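Local coordinates for MgGH51 (Meripilus giganteus, PDB 6ZQ0), which probably hydrolyses alpha-L-arabinofuranosidic bonds, releasing arabinose from arabinose-bearing polysaccharides, as a family GH51 alpha-L-arabinofuranosidase, at residues D398-Q403 with E427-A432; G229-E234 with Y293-T298; D24-G29 with Y479-Q484. All coordinates share one frame; numbering follows the deposited sequence.

Interaction 1 of 3, residues D398-Q403 with E427-A432; sequences DVHVYQ and EGEYAA. With LXE ([(1~{S},2~{S},3~{S},4~{S})-2-(hydroxymethyl)-3,4-bis(oxidanyl)cyclopentyl]azanium), chain G.
Glu429 lies across one face of the His400 imidazole. Its CG sits almost on the ring normal, 3.7 Å from the centroid of the His400 ring, a CH-pi contact. The carboxylate stacks further along that face, its plane 24° from the ring plane. Glu429 runs straight out past CG (chi2 175°), which carries its carboxylate to the ligand. There OE2 of Glu429 accepts a hydrogen bond of 2.7 Å from O2' of LXE. OE1 is modelled too close to C1' of LXE for an ordinary non-bonded contact, so the nature of that approach is doubtful. Tyr402 OH reaches the same place and lies 3.0 Å from Glu429 OE1, which is near the plane of the tyrosine ring. Tyr402 OH also shares a hydrogen bond of 2.8 Å with O5' of LXE.

These residues lie on the sixth and seventh strands of the parallel barrel, linked by helix 405-410 in a beta-alpha-beta unit. In GH51 enzymes the nucleophile is a glutamate on the seventh strand, and the place of Glu429 is consistent with that role. The chain turns a corner at Glu429, where its O accepts a bond from Val401 N at 3.0 Å and 157°. Ala431 N then bonds to Val401 O at 3.3 Å. On the other face of the sheet, Val401 CG1 packs on Tyr430 CB at 4.1 Å.

Further out, His400 NE2 donates to Asp398 OD2 at 2.8 Å, although the position of OD2 is less sure. Its ND1 bonds to Glu351. A serine in place of His400 would probably cost Glu429 the flat surface its CG rests on, and leave Asp398 and Glu351 without the ring that joins them. Arg226 makes salt bridges to both Asp398 and Glu429.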
loop_
_atom_site.group_PDB
_atom_site.type_symbol
_atom_site.label_atom_id
_atom_site.label_comp_id
_atom_site.label_asym_id
_atom_site.label_seq_id
_atom_site.Cartn_x
_atom_site.Cartn_y
_atom_site.Cartn_z
ATOM N N ASP A 398 -14.120 -11.514 -5.096
ATOM C CA ASP A 398 -13.481 -10.191 -5.106
ATOM C C ASP A 398 -13.924 -9.518 -6.404
ATOM O O ASP A 398 -13.577 -9.983 -7.506
ATOM C CB ASP A 398 -11.957 -10.292 -4.970
ATOM C CG ASP A 398 -11.266 -8.950 -5.021
ATOM O OD1 ASP A 398 -11.961 -7.937 -5.115
ATOM O OD2 ASP A 398 -10.032 -8.931 -5.048
ATOM N N VAL A 399 -14.624 -8.424 -6.282
ATOM C CA VAL A 399 -15.254 -7.690 -7.416
ATOM C C VAL A 399 -14.488 -6.407 -7.583
ATOM O O VAL A 399 -14.280 -5.697 -6.582
ATOM C CB VAL A 399 -16.741 -7.433 -7.150
ATOM C CG1 VAL A 399 -17.400 -6.736 -8.336
ATOM C CG2 VAL A 399 -17.469 -8.727 -6.795
ATOM N N HIS A 400 -13.970 -6.181 -8.773
ATOM C CA HIS A 400 -13.217 -4.964 -9.115
ATOM C C HIS A 400 -13.984 -4.106 -10.112
ATOM O O HIS A 400 -14.486 -4.671 -11.080
ATOM C CB HIS A 400 -11.879 -5.332 -9.748
ATOM C CG HIS A 400 -10.992 -6.111 -8.846
ATOM N ND1 HIS A 400 -9.767 -6.564 -9.265
ATOM C CD2 HIS A 400 -11.122 -6.499 -7.559
ATOM C CE1 HIS A 400 -9.201 -7.226 -8.270
ATOM N NE2 HIS A 400 -10.003 -7.205 -7.216
ATOM N N VAL A 401 -13.952 -2.789 -9.942
ATOM C CA VAL A 401 -14.547 -1.903 -10.965
ATOM C C VAL A 401 -13.832 -0.561 -10.970
ATOM O O VAL A 401 -13.643 0.075 -9.901
ATOM C CB VAL A 401 -16.056 -1.747 -10.810
ATOM C CG1 VAL A 401 -16.450 -1.108 -9.519
ATOM C CG2 VAL A 401 -16.619 -0.986 -12.011
ATOM N N TYR A 402 -13.422 -0.181 -12.164
ATOM C CA TYR A 402 -12.858 1.148 -12.497
ATOM C C TYR A 402 -13.829 1.747 -13.493
ATOM O O TYR A 402 -14.145 1.070 -14.492
ATOM C CB TYR A 402 -11.449 1.019 -13.054
ATOM C CG TYR A 402 -10.455 0.570 -12.018
ATOM C CD1 TYR A 402 -10.101 1.385 -10.963
ATOM C CD2 TYR A 402 -9.915 -0.709 -12.054
ATOM C CE1 TYR A 402 -9.187 0.973 -10.002
ATOM C CE2 TYR A 402 -9.020 -1.131 -11.093
ATOM C CZ TYR A 402 -8.619 -0.267 -10.089
ATOM O OH TYR A 402 -7.737 -0.702 -9.145
ATOM N N GLN A 403 -14.362 2.923 -13.196
ATOM C CA GLN A 403 -15.450 3.481 -14.039
ATOM C C GLN A 403 -15.470 4.996 -13.832
ATOM O O GLN A 403 -14.561 5.539 -13.133
ATOM C CB GLN A 403 -16.771 2.802 -13.659
ATOM C CG GLN A 403 -17.317 1.835 -14.718
ATOM C CD GLN A 403 -17.652 2.522 -16.026
ATOM O OE1 GLN A 403 -17.804 3.730 -16.098
ATOM N NE2 GLN A 403 -17.797 1.736 -17.086
ATOM N N GLU A 427 -15.278 -5.821 -2.438
ATOM C CA GLU A 427 -15.018 -4.844 -3.500
ATOM C C GLU A 427 -13.532 -4.490 -3.412
ATOM O O GLU A 427 -13.202 -3.433 -2.838
ATOM C CB GLU A 427 -15.988 -3.688 -3.423
ATOM C CG GLU A 427 -16.028 -2.921 -4.733
ATOM C CD GLU A 427 -17.056 -3.396 -5.738
ATOM O OE1 GLU A 427 -17.882 -4.242 -5.399
ATOM O OE2 GLU A 427 -16.962 -2.967 -6.871
ATOM N N GLY A 428 -12.674 -5.402 -3.874
ATOM C CA GLY A 428 -11.233 -5.394 -3.562
ATOM C C GLY A 428 -10.469 -4.290 -4.281
ATOM O O GLY A 428 -9.330 -3.963 -3.831
ATOM N N GLU A 429 -11.027 -3.780 -5.375
ATOM C CA GLU A 429 -10.493 -2.626 -6.135
ATOM C C GLU A 429 -11.658 -1.824 -6.655
ATOM O O GLU A 429 -12.507 -2.378 -7.401
ATOM C CB GLU A 429 -9.601 -3.015 -7.319
ATOM C CG GLU A 429 -8.388 -3.773 -6.848
ATOM C CD GLU A 429 -7.509 -4.298 -7.945
ATOM O OE1 GLU A 429 -7.610 -3.738 -9.072
ATOM O OE2 GLU A 429 -6.844 -5.360 -7.702
ATOM N N TYR A 430 -11.698 -0.544 -6.322
ATOM C CA TYR A 430 -12.632 0.332 -7.051
ATOM C C TYR A 430 -12.109 1.740 -7.015
ATOM O O TYR A 430 -11.373 2.097 -6.071
ATOM C CB TYR A 430 -14.060 0.253 -6.528
ATOM C CG TYR A 430 -14.259 0.759 -5.138
ATOM C CD1 TYR A 430 -13.918 -0.005 -4.033
ATOM C CD2 TYR A 430 -14.786 2.013 -4.922
ATOM C CE1 TYR A 430 -14.133 0.462 -2.749
ATOM C CE2 TYR A 430 -15.015 2.490 -3.657
ATOM C CZ TYR A 430 -14.678 1.721 -2.563
ATOM O OH TYR A 430 -14.946 2.220 -1.334
ATOM N N ALA A 431 -12.487 2.497 -8.034
ATOM C CA ALA A 431 -12.150 3.933 -8.114
ATOM C C ALA A 431 -12.844 4.526 -9.330
ATOM O O ALA A 431 -12.989 3.790 -10.321
ATOM C CB ALA A 431 -10.658 4.168 -8.235
ATOM N N ALA A 432 -13.278 5.773 -9.201
ATOM C CA ALA A 432 -13.722 6.594 -10.343
ATOM C C ALA A 432 -12.435 7.126 -10.967
ATOM O O ALA A 432 -11.809 8.010 -10.373
ATOM C CB ALA A 432 -14.687 7.624 -9.901
HETATM C "C1'" LXE G . -6.278 -4.156 -10.854
HETATM C "C2'" LXE G . -5.005 -4.904 -10.538
HETATM O "O2'" LXE G . -5.125 -6.035 -9.667
HETATM C "C3'" LXE G . -4.093 -3.856 -9.911
HETATM O "O3'" LXE G . -2.719 -4.333 -9.865
HETATM C "C4'" LXE G . -4.379 -2.594 -10.739
HETATM C "C5'" LXE G . -4.240 -1.209 -10.062
HETATM O "O5'" LXE G . -5.021 -1.070 -8.869
HETATM C "C6'" LXE G . -5.816 -2.801 -11.252
HETATM N "N1'" LXE G . -5.977 -2.714 -12.706
#

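Interaction 2 of 3, residues G229-E234 with Y293-T298; sequences GGNNLE and YSLGGT. With LXE ([(1~{S},2~{S},3~{S},4~{S})-2-(hydroxymethyl)-3,4-bis(oxidanyl)cyclopentyl]azanium), chain G.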
loop_
_atom_site.group_PDB
_atom_site.type_symbol
_atom_site.label_atom_id
_atom_site.label_comp_id
_atom_site.label_asym_id
_atom_site.label_seq_id
_atom_site.Cartn_x
_atom_site.Cartn_y
_atom_site.Cartn_z
ATOM N N GLY A 229 -0.933 -8.203 -3.585
ATOM C CA GLY A 229 -1.483 -7.619 -4.821
ATOM C C GLY A 229 -2.744 -8.369 -5.206
ATOM O O GLY A 229 -3.064 -9.353 -4.557
ATOM N N GLY A 230 -3.438 -7.903 -6.249
ATOM C CA GLY A 230 -2.872 -6.992 -7.216
ATOM C C GLY A 230 -1.937 -7.670 -8.214
ATOM O O GLY A 230 -1.373 -8.756 -7.956
ATOM N N ASN A 231 -1.694 -6.997 -9.321
ATOM C CA ASN A 231 -0.783 -7.500 -10.367
ATOM C C ASN A 231 0.599 -7.832 -9.815
ATOM O O ASN A 231 1.155 -8.818 -10.252
ATOM C CB ASN A 231 -0.657 -6.511 -11.502
ATOM C CG ASN A 231 -1.867 -6.463 -12.400
ATOM O OD1 ASN A 231 -2.931 -6.987 -12.085
ATOM N ND2 ASN A 231 -1.666 -5.812 -13.527
ATOM N N ASN A 232 1.080 -7.088 -8.817
ATOM C CA ASN A 232 2.440 -7.307 -8.261
ATOM C C ASN A 232 2.581 -8.686 -7.604
ATOM O O ASN A 232 3.742 -9.140 -7.355
ATOM C CB ASN A 232 2.860 -6.193 -7.320
ATOM C CG ASN A 232 4.361 -6.010 -7.303
ATOM O OD1 ASN A 232 4.943 -5.810 -8.372
ATOM N ND2 ASN A 232 5.004 -6.065 -6.128
ATOM N N LEU A 233 1.474 -9.385 -7.346
ATOM C CA LEU A 233 1.522 -10.776 -6.827
ATOM C C LEU A 233 1.985 -11.696 -7.959
ATOM O O LEU A 233 2.714 -12.675 -7.700
ATOM C CB LEU A 233 0.123 -11.176 -6.391
ATOM C CG LEU A 233 -0.069 -12.634 -6.024
ATOM C CD1 LEU A 233 0.607 -12.946 -4.683
ATOM C CD2 LEU A 233 -1.562 -12.942 -6.034
ATOM N N GLU A 234 1.550 -11.387 -9.162
ATOM C CA GLU A 234 1.486 -12.393 -10.243
ATOM C C GLU A 234 2.849 -12.651 -10.881
ATOM O O GLU A 234 3.065 -13.768 -11.307
ATOM C CB GLU A 234 0.471 -11.999 -11.290
ATOM C CG GLU A 234 -0.906 -12.150 -10.715
ATOM C CD GLU A 234 -2.009 -11.724 -11.648
ATOM O OE1 GLU A 234 -2.657 -12.596 -12.211
ATOM O OE2 GLU A 234 -2.265 -10.515 -11.707
ATOM N N TYR A 293 -0.879 -18.489 -12.300
ATOM C CA TYR A 293 -0.912 -17.629 -13.504
ATOM C C TYR A 293 0.039 -16.452 -13.305
ATOM O O TYR A 293 0.120 -15.901 -12.161
ATOM C CB TYR A 293 -2.335 -17.161 -13.740
ATOM C CG TYR A 293 -2.484 -16.159 -14.844
ATOM C CD1 TYR A 293 -2.502 -16.540 -16.166
ATOM C CD2 TYR A 293 -2.541 -14.806 -14.561
ATOM C CE1 TYR A 293 -2.605 -15.598 -17.183
ATOM C CE2 TYR A 293 -2.651 -13.856 -15.558
ATOM C CZ TYR A 293 -2.693 -14.253 -16.880
ATOM O OH TYR A 293 -2.793 -13.309 -17.845
ATOM N N SER A 294 0.689 -16.029 -14.394
ATOM C CA SER A 294 1.518 -14.808 -14.423
ATOM C C SER A 294 1.143 -13.986 -15.638
ATOM O O SER A 294 0.494 -14.509 -16.556
ATOM C CB SER A 294 2.970 -15.136 -14.375
ATOM O OG SER A 294 3.324 -16.038 -15.382
ATOM N N LEU A 295 1.519 -12.700 -15.602
ATOM C CA LEU A 295 0.885 -11.686 -16.458
ATOM C C LEU A 295 1.385 -11.824 -17.893
ATOM O O LEU A 295 0.770 -11.261 -18.761
ATOM C CB LEU A 295 1.185 -10.311 -15.854
ATOM C CG LEU A 295 0.502 -10.083 -14.507
ATOM C CD1 LEU A 295 1.201 -8.999 -13.670
ATOM C CD2 LEU A 295 -0.952 -9.716 -14.725
ATOM N N GLY A 296 2.436 -12.567 -18.141
ATOM C CA GLY A 296 2.831 -12.921 -19.514
ATOM C C GLY A 296 1.814 -13.842 -20.176
ATOM O O GLY A 296 2.015 -14.141 -21.358
ATOM N N GLY A 297 0.802 -14.339 -19.461
ATOM C CA GLY A 297 -0.258 -15.174 -20.045
ATOM C C GLY A 297 -0.103 -16.655 -19.726
ATOM O O GLY A 297 -0.985 -17.421 -20.108
ATOM N N THR A 298 0.974 -17.109 -19.148
ATOM C CA THR A 298 1.202 -18.551 -18.877
ATOM C C THR A 298 0.363 -19.002 -17.665
ATOM O O THR A 298 0.623 -18.524 -16.517
ATOM C CB THR A 298 2.686 -18.876 -18.651
ATOM O OG1 THR A 298 3.370 -18.623 -19.882
ATOM C CG2 THR A 298 2.925 -20.315 -18.239
HETATM C "C1'" LXE G . -6.278 -4.156 -10.854
HETATM C "C2'" LXE G . -5.005 -4.904 -10.538
HETATM O "O2'" LXE G . -5.125 -6.035 -9.667
HETATM C "C3'" LXE G . -4.093 -3.856 -9.911
HETATM O "O3'" LXE G . -2.719 -4.333 -9.865
HETATM C "C4'" LXE G . -4.379 -2.594 -10.739
HETATM C "C5'" LXE G . -4.240 -1.209 -10.062
HETATM O "O5'" LXE G . -5.021 -1.070 -8.869
HETATM C "C6'" LXE G . -5.816 -2.801 -11.252
HETATM N "N1'" LXE G . -5.977 -2.714 -12.706
#
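The short, weakly bonded helix 231-234, which follows the second barrel strand, sets Asn231 and Glu234 against Leu295 in the loop after the third strand. Leu295 touches both residues. Its CD1 meets the backbone O of Asn231 at 3.4 Å and also lies near the CB atoms of Asn231 and Glu234. CD2 of Leu295 comes closest to the Glu234 carboxylate, 3.4 Å from Glu234 OE2, while the Leu295 branch point CG rests on Glu234 CB at 3.7 Å. The leucine crosses both side chains at about a right angle.

Glu234 CG is anti to its own carbonyl carbon (chi1 -71°), and the chain runs out extended from there. This brings the carboxylate against both Leu295 and Tyr293, one oxygen toward each. OE1 of Glu234 meets the tyrosine at its ring edge, in the ring plane, 3.2 Å from Tyr293 CD2. OE2 accepts a hydrogen bond from Asn350, which fixes that end of the carboxylate. At the backbone, Glu234 O contacts Ser294 CB at 3.4 Å and takes a bond from Trp290 NE1. The partner loop folds as a type I beta turn, closed by Gly297 N bonding to Ser294 O at 2.9 Å.

On its ligand side the helix start faces LXE. Asn231 N donates to O3' of LXE at 2.9 Å and 170°, a nearly straight bond. Asn350 also binds LXE, so Glu234 is a second-shell partner of the ligand. Such loops following the barrel strands form the active-site rim of a (beta/alpha)8 glycoside hydrolase.

Interaction 3 of 3, residues D24-G29 with Y479-Q484; sequences DINHSG and YAPLLQ. With LXE ([(1~{S},2~{S},3~{S},4~{S})-2-(hydroxymethyl)-3,4-bis(oxidanyl)cyclopentyl]azanium), chain G.
Asn26 holds CG anti to its own carbonyl carbon (chi1 -49°), on a backbone with positive phi, and this aims its amide at Leu483. ND2 of Asn26 donates to Leu483 O at 3.0 Å. The bond is almost straight, 174°, and its acceptor lies in the plane of the amide. OD1 of Asn26 accepts from the backbone N of Gln490 and of Trp491, so both ends of the amide are gripped.

Asn26 CB packs against Gln484 CA at 3.6 Å. Ser28 meets the same strand through carbon. Its CB lies only 3.4 Å from Leu483 CB, tighter than usual. Ser28 OG bonds to the backbone O of Glu23, and Ser28 N bonds to Ile25 O at 2.9 Å.

At the ligand end, Ile25 CG2 touches Pro481 CB at 4.0 Å. Pro481 follows a cis peptide, and its CG comes 3.7 Å from O5' of LXE. CD1 of Ile25 is near C5' of the ligand. The loop after the first barrel strand thus meets the segment leaving the eighth, on the ligand-binding side of the barrel.

Within this buried contact, one hydrogen bond from a side-chain amide serves a main-chain carbonyl, and carbon packing does the rest. At least three hydrogen bonds to main-chain atoms are likely to keep the amide from turning.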
loop_
_atom_site.group_PDB
_atom_site.type_symbol
_atom_site.label_atom_id
_atom_site.label_comp_id
_atom_site.label_asym_id
_atom_site.label_seq_id
_atom_site.Cartn_x
_atom_site.Cartn_y
_atom_site.Cartn_z
ATOM N N ASP A 24 2.890 -3.118 -4.323
ATOM C CA ASP A 24 3.960 -2.180 -4.740
ATOM C C ASP A 24 3.666 -1.721 -6.171
ATOM O O ASP A 24 4.004 -2.453 -7.131
ATOM C CB ASP A 24 5.346 -2.781 -4.597
ATOM C CG ASP A 24 6.407 -1.727 -4.334
ATOM O OD1 ASP A 24 6.190 -0.610 -4.818
ATOM O OD2 ASP A 24 7.379 -2.037 -3.585
ATOM N N ILE A 25 3.105 -0.527 -6.280
ATOM C CA ILE A 25 2.709 0.130 -7.557
ATOM C C ILE A 25 2.974 1.622 -7.326
ATOM O O ILE A 25 2.856 2.057 -6.182
ATOM C CB ILE A 25 1.260 -0.140 -7.943
ATOM C CG1 ILE A 25 0.936 0.451 -9.314
ATOM C CG2 ILE A 25 0.278 0.362 -6.878
ATOM C CD1 ILE A 25 -0.490 0.190 -9.760
ATOM N N ASN A 26 3.486 2.347 -8.305
ATOM C CA ASN A 26 3.823 3.781 -8.118
ATOM C C ASN A 26 4.849 3.953 -6.994
ATOM O O ASN A 26 4.763 4.952 -6.254
ATOM C CB ASN A 26 2.587 4.597 -7.735
ATOM C CG ASN A 26 1.389 4.349 -8.623
ATOM O OD1 ASN A 26 1.540 4.236 -9.845
ATOM N ND2 ASN A 26 0.208 4.333 -8.026
ATOM N N HIS A 27 5.730 2.996 -6.776
ATOM C CA HIS A 27 6.717 3.033 -5.652
ATOM C C HIS A 27 5.997 3.220 -4.314
ATOM O O HIS A 27 6.355 4.094 -3.487
ATOM C CB HIS A 27 7.788 4.081 -5.947
ATOM C CG HIS A 27 8.809 3.507 -6.853
ATOM N ND1 HIS A 27 9.843 2.704 -6.402
ATOM C CD2 HIS A 27 8.928 3.583 -8.184
ATOM C CE1 HIS A 27 10.578 2.345 -7.455
ATOM N NE2 HIS A 27 10.036 2.893 -8.530
ATOM N N SER A 28 4.896 2.501 -4.152
ATOM C CA SER A 28 4.108 2.508 -2.916
ATOM C C SER A 28 4.839 1.742 -1.812
ATOM O O SER A 28 4.505 1.962 -0.641
ATOM C CB SER A 28 2.774 1.928 -3.151
ATOM O OG SER A 28 2.939 0.589 -3.558
ATOM N N GLY A 29 5.687 0.776 -2.169
ATOM C CA GLY A 29 6.440 -0.081 -1.235
ATOM C C GLY A 29 7.837 0.454 -1.136
ATOM O O GLY A 29 8.088 1.418 -0.376
ATOM N N TYR A 479 -10.576 1.037 -1.990
ATOM C CA TYR A 479 -10.140 1.840 -3.154
ATOM C C TYR A 479 -8.827 1.258 -3.658
ATOM O O TYR A 479 -8.005 0.771 -2.844
ATOM C CB TYR A 479 -9.968 3.279 -2.695
ATOM C CG TYR A 479 -9.707 4.281 -3.777
ATOM C CD1 TYR A 479 -8.427 4.450 -4.303
ATOM C CD2 TYR A 479 -10.711 5.129 -4.218
ATOM C CE1 TYR A 479 -8.181 5.416 -5.261
ATOM C CE2 TYR A 479 -10.468 6.101 -5.171
ATOM C CZ TYR A 479 -9.200 6.237 -5.709
ATOM O OH TYR A 479 -8.936 7.212 -6.651
ATOM N N ALA A 480 -8.540 1.423 -4.933
ATOM C CA ALA A 480 -7.190 1.084 -5.426
ATOM C C ALA A 480 -6.837 1.946 -6.620
ATOM O O ALA A 480 -7.710 2.245 -7.432
ATOM C CB ALA A 480 -7.104 -0.364 -5.816
ATOM N N PRO A 481 -5.551 2.249 -6.839
ATOM C CA PRO A 481 -4.489 1.986 -5.867
ATOM C C PRO A 481 -4.520 2.919 -4.653
ATOM O O PRO A 481 -5.055 3.988 -4.680
ATOM C CB PRO A 481 -3.195 2.240 -6.654
ATOM C CG PRO A 481 -3.612 2.221 -8.089
ATOM C CD PRO A 481 -5.028 2.724 -8.101
ATOM N N LEU A 482 -3.809 2.497 -3.619
ATOM C CA LEU A 482 -3.742 3.224 -2.352
ATOM C C LEU A 482 -2.759 4.370 -2.439
ATOM O O LEU A 482 -3.054 5.452 -1.898
ATOM C CB LEU A 482 -3.316 2.215 -1.282
ATOM C CG LEU A 482 -3.222 2.773 0.139
ATOM C CD1 LEU A 482 -4.541 3.269 0.640
ATOM C CD2 LEU A 482 -2.721 1.692 1.087
ATOM N N LEU A 483 -1.560 4.096 -2.958
ATOM C CA LEU A 483 -0.393 4.989 -2.789
ATOM C C LEU A 483 0.198 5.365 -4.138
ATOM O O LEU A 483 0.230 4.534 -5.041
ATOM C CB LEU A 483 0.625 4.297 -1.885
ATOM C CG LEU A 483 0.262 4.323 -0.403
ATOM C CD1 LEU A 483 1.290 3.557 0.360
ATOM C CD2 LEU A 483 0.181 5.713 0.152
ATOM N N GLN A 484 0.733 6.567 -4.206
ATOM C CA GLN A 484 1.415 7.053 -5.417
ATOM C C GLN A 484 2.626 7.898 -5.045
ATOM O O GLN A 484 2.458 9.000 -4.421
ATOM C CB GLN A 484 0.437 7.863 -6.242
ATOM C CG GLN A 484 1.070 8.565 -7.414
ATOM C CD GLN A 484 0.162 9.618 -7.974
ATOM O OE1 GLN A 484 -0.797 10.083 -7.332
ATOM N NE2 GLN A 484 0.531 10.073 -9.149
HETATM C "C1'" LXE G . -6.278 -4.156 -10.854
HETATM C "C2'" LXE G . -5.005 -4.904 -10.538
HETATM O "O2'" LXE G . -5.125 -6.035 -9.667
HETATM C "C3'" LXE G . -4.093 -3.856 -9.911
HETATM O "O3'" LXE G . -2.719 -4.333 -9.865
HETATM C "C4'" LXE G . -4.379 -2.594 -10.739
HETATM C "C5'" LXE G . -4.240 -1.209 -10.062
HETATM O "O5'" LXE G . -5.021 -1.070 -8.869
HETATM C "C6'" LXE G . -5.816 -2.801 -11.252
HETATM N "N1'" LXE G . -5.977 -2.714 -12.706
#

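In the fold
The three contacts surround LXE within one parallel barrel. Interaction 1 joins two neighbouring strands and is buried, with a ladder of backbone bonds and a carboxylate at the ligand. Interaction 3 is also buried but joins loops that follow the first and last strands. It relies on one hydrogen bond from a side-chain amide and carbon packing. Interaction 2 is only partly buried, its turn at the surface; van der Waals contacts, some to backbone oxygens, join its segments. Interactions 1 and 3 touch, probably through a hydrogen bond from Ala480 N to Tyr430 O. Interaction 2 packs Asn232 on Asp24 of interaction 3. Interactions 1 and 2 stay about 4 Å apart at their nearest atoms.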